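Local coordinates for protein 3-deoxy-D-manno-octulosonate 8-phosphate phosphatase KdsC (Haemophilus influenzae Rd, PDB 1K1E) that hydrolyses 3-deoxy-D-manno-octulosonate 8-phosphate to 3-deoxy-D-manno-octulosonate and inorganic phosphate, a magnesium-dependent step of lipopolysaccharide biosynthesis, at residues Ile8-Thr13 / Glu100-Ile105; Asp14-Leu19 / Val56-Asp61. All coordinates share one frame; numbering follows the deposited sequence.

Contact 1: Ile8-Thr13 / Glu100-Ile105; sequences IKFVIT and EQTAYI
Two neighbouring parallel strands at the centre of the Rossmann-like sheet of a HAD phosphatase meet here, F10 bridging to T102, V11 to A103, I12 to Y104 and T13 to I105. The ladder starts with a fork: the carbonyl O of Q101 accepts from K9 N at 2.8 Å and, less straight, from F10 N at 3.3 Å. It then runs on through A103 N to F10 O, I12 N to A103 O (2.9 Å, 169° at the hydrogen) and a more bent bond from I105 N to I12 O.

On one face lie F10, I12, T102 and Y104, and helix 84-95 packs against the first three. T102 sets OG1 in the plane of the F10 ring at its CD2 edge, and that hydroxyl is hydrogen-bonded to the carbonyl O of T98. With its OG1 turned to the backbone N side (chi1 -56°), T102 sends CG2 along the strand to meet I12 CD1 at 3.7 Å. The other branch of I12, CG2, rests obliquely against CD1 and CE1 of the Y104 ring, whose OH is hydrogen-bonded to D111.

The opposite face carries V11, T13, A103 and I105, with F148 and M151 of helix 147-158 over it. I8, from just before the strand, reaches in from the same side and touches A103 CB with its CD1 at 3.6 Å.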
loop_
_atom_site.group_PDB
_atom_site.type_symbol
_atom_site.label_atom_id
_atom_site.label_comp_id
_atom_site.label_asym_id
_atom_site.label_seq_id
_atom_site.Cartn_x
_atom_site.Cartn_y
_atom_site.Cartn_z
ATOM N N ILE A 8 -0.371 18.823 -27.411
ATOM C CA ILE A 8 -1.448 18.097 -26.750
ATOM C C ILE A 8 -2.519 19.020 -26.224
ATOM O O ILE A 8 -2.209 19.988 -25.521
ATOM C CB ILE A 8 -0.897 17.217 -25.574
ATOM C CG1 ILE A 8 0.072 16.172 -26.201
ATOM C CG2 ILE A 8 -2.064 16.547 -24.813
ATOM C CD1 ILE A 8 0.806 15.261 -25.227
ATOM N N LYS A 9 -3.761 18.703 -26.582
ATOM C CA LYS A 9 -4.939 19.433 -26.166
ATOM C C LYS A 9 -5.891 18.559 -25.368
ATOM O O LYS A 9 -6.829 19.077 -24.766
ATOM C CB LYS A 9 -5.711 20.004 -27.381
ATOM C CG LYS A 9 -4.894 21.047 -28.139
ATOM C CD LYS A 9 -4.444 22.206 -27.255
ATOM C CE LYS A 9 -5.624 22.969 -26.640
ATOM N NZ LYS A 9 -5.092 24.139 -26.003
ATOM N N PHE A 10 -5.631 17.258 -25.329
ATOM C CA PHE A 10 -6.507 16.298 -24.670
ATOM C C PHE A 10 -5.685 15.137 -24.132
ATOM O O PHE A 10 -4.818 14.609 -24.796
ATOM C CB PHE A 10 -7.498 15.805 -25.718
ATOM C CG PHE A 10 -8.652 14.981 -25.201
ATOM C CD1 PHE A 10 -9.276 15.234 -23.967
ATOM C CD2 PHE A 10 -9.169 13.961 -26.034
ATOM C CE1 PHE A 10 -10.410 14.469 -23.552
ATOM C CE2 PHE A 10 -10.285 13.197 -25.644
ATOM C CZ PHE A 10 -10.901 13.435 -24.420
ATOM N N VAL A 11 -6.013 14.742 -22.932
ATOM C CA VAL A 11 -5.344 13.613 -22.274
ATOM C C VAL A 11 -6.445 12.667 -21.872
ATOM O O VAL A 11 -7.416 13.066 -21.210
ATOM C CB VAL A 11 -4.640 14.070 -21.033
ATOM C CG1 VAL A 11 -4.170 12.830 -20.178
ATOM C CG2 VAL A 11 -3.479 14.918 -21.431
ATOM N N ILE A 12 -6.356 11.433 -22.345
ATOM C CA ILE A 12 -7.314 10.374 -21.961
ATOM C C ILE A 12 -6.523 9.422 -21.028
ATOM O O ILE A 12 -5.399 8.943 -21.392
ATOM C CB ILE A 12 -7.746 9.547 -23.197
ATOM C CG1 ILE A 12 -8.556 10.406 -24.156
ATOM C CG2 ILE A 12 -8.601 8.329 -22.762
ATOM C CD1 ILE A 12 -8.698 9.693 -25.486
ATOM N N THR A 13 -7.109 9.102 -19.886
ATOM C CA THR A 13 -6.438 8.229 -18.965
ATOM C C THR A 13 -7.243 6.976 -18.588
ATOM O O THR A 13 -8.456 7.014 -18.307
ATOM C CB THR A 13 -6.030 8.991 -17.648
ATOM O OG1 THR A 13 -5.313 8.086 -16.799
ATOM C CG2 THR A 13 -7.212 9.415 -16.862
ATOM N N GLU A 100 -3.991 13.260 -33.259
ATOM C CA GLU A 100 -2.637 13.766 -33.106
ATOM C C GLU A 100 -2.468 14.676 -31.919
ATOM O O GLU A 100 -1.372 14.779 -31.388
ATOM C CB GLU A 100 -2.125 14.504 -34.372
ATOM C CG GLU A 100 -3.028 15.528 -34.995
ATOM C CD GLU A 100 -2.381 16.162 -36.255
ATOM O OE1 GLU A 100 -3.106 16.779 -37.101
ATOM O OE2 GLU A 100 -1.128 16.043 -36.386
ATOM N N GLN A 101 -3.548 15.327 -31.480
ATOM C CA GLN A 101 -3.472 16.252 -30.342
ATOM C C GLN A 101 -3.872 15.575 -29.012
ATOM O O GLN A 101 -4.052 16.249 -27.993
ATOM C CB GLN A 101 -4.425 17.439 -30.577
ATOM C CG GLN A 101 -4.447 18.051 -32.013
ATOM C CD GLN A 101 -5.614 19.090 -32.288
ATOM O OE1 GLN A 101 -6.798 18.888 -31.918
ATOM N NE2 GLN A 101 -5.267 20.182 -32.980
ATOM N N THR A 102 -4.045 14.265 -29.037
ATOM C CA THR A 102 -4.457 13.534 -27.827
ATOM C C THR A 102 -3.349 12.641 -27.302
ATOM O O THR A 102 -2.588 12.076 -28.095
ATOM C CB THR A 102 -5.608 12.643 -28.174
ATOM O OG1 THR A 102 -6.660 13.432 -28.746
ATOM C CG2 THR A 102 -6.137 11.917 -26.944
ATOM N N ALA A 103 -3.257 12.501 -25.980
ATOM C CA ALA A 103 -2.246 11.612 -25.385
ATOM C C ALA A 103 -3.008 10.639 -24.510
ATOM O O ALA A 103 -4.025 11.005 -23.971
ATOM C CB ALA A 103 -1.261 12.383 -24.522
ATOM N N TYR A 104 -2.491 9.414 -24.355
ATOM C CA TYR A 104 -3.162 8.375 -23.580
ATOM C C TYR A 104 -2.168 7.824 -22.570
ATOM O O TYR A 104 -0.985 7.775 -22.853
ATOM C CB TYR A 104 -3.526 7.186 -24.465
ATOM C CG TYR A 104 -4.415 6.166 -23.818
ATOM C CD1 TYR A 104 -5.821 6.291 -23.818
ATOM C CD2 TYR A 104 -3.865 5.065 -23.118
ATOM C CE1 TYR A 104 -6.649 5.365 -23.147
ATOM C CE2 TYR A 104 -4.666 4.176 -22.494
ATOM C CZ TYR A 104 -6.036 4.304 -22.484
ATOM O OH TYR A 104 -6.800 3.371 -21.829
ATOM N N ILE A 105 -2.658 7.371 -21.430
ATOM C CA ILE A 105 -1.748 6.780 -20.451
ATOM C C ILE A 105 -2.393 5.485 -19.988
ATOM O O ILE A 105 -3.538 5.493 -19.536
ATOM C CB ILE A 105 -1.430 7.763 -19.240
ATOM C CG1 ILE A 105 -0.536 7.009 -18.200
ATOM C CG2 ILE A 105 -2.721 8.473 -18.700
ATOM C CD1 ILE A 105 0.003 8.004 -17.089
#

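Contact 2: Asp14-Leu19 / Val56-Asp61. With CO (cobalt (II) ion), chain M; SO4 (sulfate ion), chain O.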
loop_
_atom_site.group_PDB
_atom_site.type_symbol
_atom_site.label_atom_id
_atom_site.label_comp_id
_atom_site.label_asym_id
_atom_site.label_seq_id
_atom_site.Cartn_x
_atom_site.Cartn_y
_atom_site.Cartn_z
ATOM N N ASP A 14 -6.553 5.842 -18.649
ATOM C CA ASP A 14 -7.113 4.588 -18.185
ATOM C C ASP A 14 -7.234 4.793 -16.664
ATOM O O ASP A 14 -6.661 5.719 -16.073
ATOM C CB ASP A 14 -6.119 3.427 -18.455
ATOM C CG ASP A 14 -6.479 2.173 -17.711
ATOM O OD1 ASP A 14 -7.677 1.845 -17.640
ATOM O OD2 ASP A 14 -5.560 1.506 -17.221
ATOM N N VAL A 15 -8.028 3.950 -16.003
ATOM C CA VAL A 15 -8.155 4.077 -14.562
ATOM C C VAL A 15 -7.345 3.084 -13.719
ATOM O O VAL A 15 -6.415 3.461 -13.016
ATOM C CB VAL A 15 -9.677 3.949 -14.107
ATOM C CG1 VAL A 15 -9.795 3.909 -12.590
ATOM C CG2 VAL A 15 -10.447 5.156 -14.674
ATOM N N ASP A 16 -7.698 1.812 -13.792
ATOM C CA ASP A 16 -7.011 0.856 -12.899
ATOM C C ASP A 16 -5.610 0.611 -13.313
ATOM O O ASP A 16 -5.382 0.219 -14.430
ATOM C CB ASP A 16 -7.795 -0.447 -12.849
ATOM C CG ASP A 16 -9.199 -0.225 -12.304
ATOM O OD1 ASP A 16 -9.286 0.224 -11.134
ATOM O OD2 ASP A 16 -10.179 -0.430 -13.056
ATOM N N GLY A 17 -4.654 0.845 -12.417
ATOM C CA GLY A 17 -3.270 0.577 -12.796
ATOM C C GLY A 17 -2.562 1.839 -13.240
ATOM O O GLY A 17 -1.321 1.851 -13.352
ATOM N N VAL A 18 -3.361 2.905 -13.484
ATOM C CA VAL A 18 -2.816 4.184 -13.886
ATOM C C VAL A 18 -3.185 5.200 -12.818
ATOM O O VAL A 18 -2.311 5.707 -12.144
ATOM C CB VAL A 18 -3.329 4.600 -15.266
ATOM C CG1 VAL A 18 -2.878 6.000 -15.615
ATOM C CG2 VAL A 18 -2.722 3.636 -16.309
ATOM N N LEU A 19 -4.476 5.447 -12.622
ATOM C CA LEU A 19 -4.876 6.386 -11.557
ATOM C C LEU A 19 -4.898 5.671 -10.198
ATOM O O LEU A 19 -5.041 6.316 -9.168
ATOM C CB LEU A 19 -6.261 6.946 -11.837
ATOM C CG LEU A 19 -6.312 7.782 -13.132
ATOM C CD1 LEU A 19 -7.798 8.335 -13.204
ATOM C CD2 LEU A 19 -5.304 8.983 -13.005
ATOM N N VAL A 56 -11.567 10.173 -18.896
ATOM C CA VAL A 56 -11.308 8.901 -18.223
ATOM C C VAL A 56 -11.931 7.804 -19.080
ATOM O O VAL A 56 -13.050 7.942 -19.560
ATOM C CB VAL A 56 -11.970 8.933 -16.820
ATOM C CG1 VAL A 56 -11.995 7.511 -16.180
ATOM C CG2 VAL A 56 -11.247 9.980 -15.965
ATOM N N LEU A 57 -11.213 6.689 -19.233
ATOM C CA LEU A 57 -11.677 5.576 -20.041
ATOM C C LEU A 57 -11.473 4.357 -19.139
ATOM O O LEU A 57 -10.380 4.139 -18.675
ATOM C CB LEU A 57 -10.793 5.474 -21.277
ATOM C CG LEU A 57 -11.363 5.056 -22.631
ATOM C CD1 LEU A 57 -10.232 4.480 -23.415
ATOM C CD2 LEU A 57 -12.483 4.023 -22.530
ATOM N N SER A 58 -12.514 3.601 -18.851
ATOM C CA SER A 58 -12.325 2.422 -18.010
ATOM C C SER A 58 -13.269 1.345 -18.507
ATOM O O SER A 58 -14.380 1.659 -18.946
ATOM C CB SER A 58 -12.677 2.740 -16.545
ATOM O OG SER A 58 -12.590 1.569 -15.770
ATOM N N GLY A 59 -12.823 0.090 -18.462
ATOM C CA GLY A 59 -13.681 -1.010 -18.859
ATOM C C GLY A 59 -14.699 -1.334 -17.761
ATOM O O GLY A 59 -15.549 -2.228 -17.909
ATOM N N ARG A 60 -14.659 -0.581 -16.667
ATOM C CA ARG A 60 -15.541 -0.817 -15.533
ATOM C C ARG A 60 -16.273 0.485 -15.231
ATOM O O ARG A 60 -15.782 1.560 -15.531
ATOM C CB ARG A 60 -14.698 -1.269 -14.295
ATOM C CG ARG A 60 -14.077 -2.696 -14.411
ATOM C CD ARG A 60 -13.090 -3.068 -13.255
ATOM N NE ARG A 60 -13.796 -3.390 -12.007
ATOM C CZ ARG A 60 -14.180 -4.625 -11.646
ATOM N NH1 ARG A 60 -13.901 -5.663 -12.456
ATOM N NH2 ARG A 60 -14.859 -4.830 -10.498
ATOM N N ASP A 61 -17.468 0.382 -14.682
ATOM C CA ASP A 61 -18.249 1.566 -14.309
ATOM C C ASP A 61 -18.651 1.381 -12.848
ATOM O O ASP A 61 -19.062 0.308 -12.473
ATOM C CB ASP A 61 -19.522 1.620 -15.168
ATOM C CG ASP A 61 -20.252 2.976 -15.087
ATOM O OD1 ASP A 61 -21.212 3.202 -15.878
ATOM O OD2 ASP A 61 -19.880 3.836 -14.261
HETATM CO CO CO M . -5.441 -0.409 -16.502
HETATM S S SO4 O . -9.673 -1.792 -18.224
HETATM O O1 SO4 O . -8.594 -1.599 -19.197
HETATM O O2 SO4 O . -9.083 -2.516 -17.060
HETATM O O3 SO4 O . -10.750 -2.590 -18.786
HETATM O O4 SO4 O . -10.146 -0.423 -17.897
HETATM O O HOH W 1 -7.602 -0.308 -16.217
HETATM O O HOH W 2 -10.087 1.077 -15.686
HETATM O O HOH W 3 -12.251 1.410 -12.815
HETATM O O HOH W 4 -5.156 -2.233 -15.518
HETATM O O HOH W 5 -5.783 -1.206 -18.447
#
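Water and a sulfate ion, rather than direct polar bonds, join the loop of D14 and D16 to the end of strand 53-58. Water 2 lies at the hub: it accepts from D16 N and is also hydrogen-bonded to D16 OD2, to sulfate O4 and, at 2.6 Å, to S58 OG. Water 3 makes a second link, donating to D16 OD2 and hydrogen-bonded to S58 OG. S58 OG also accepts from R60 N at 3.1 Å, an ST turn that ties the serine to the bend after the strand. G59 N reaches the sulfate almost straight, 2.8 Å from O4 at 170°.

Apolar packing adds to this: V15 CG2 lies against S58 CB, while D14 CA makes a CA-H...O contact with L57 O. The D14 carboxylate is divided: with CG anti to the backbone N (chi1 166°), OD2 binds cobalt at 2.0 Å, and OD1 is hydrogen-bonded to the metal-bound water 1 and forms a salt bridge with K84. D16 gives the metal its backbone O, at 2.2 Å, leaving its carboxylate for the waters and for K34. D107 and waters 1, 4 and 5 complete six ligands. At G17, phi is 98°, and a side chain would press on the preceding carbonyl O and crowd the cobalt. R60 crosses D16 at about a right angle, CD 3.9 Å from OD2, and its NE pairs with E31. The sulfate probably marks where phosphate binds; D14 and D16 on cobalt in the loop after a strand, in a sequence fitting DxDx(T/V), are characteristic of the HAD phosphatase metal site.

Overall arrangement
Both contacts belong to one parallel sheet, with their centres about 15 Å apart. Strand 10-14 lies between 53-58 and 102-106; contact 1 joins it to 102-106, and contact 2 lies where its C-terminal end, running into the loop, approaches 53-58. In chain order the segments are 8-13, 14-19, 56-61 and 100-105, so contact 2 falls within the span that contact 1 closes. They meet directly: T13 O is 2.9 Å from L57 N and I105 O 3.2 Å from D14 N, both probable hydrogen bonds. The example illustrates a general principle of alpha/beta enzymes: buried central strands position a catalytic site at their C-terminal ends.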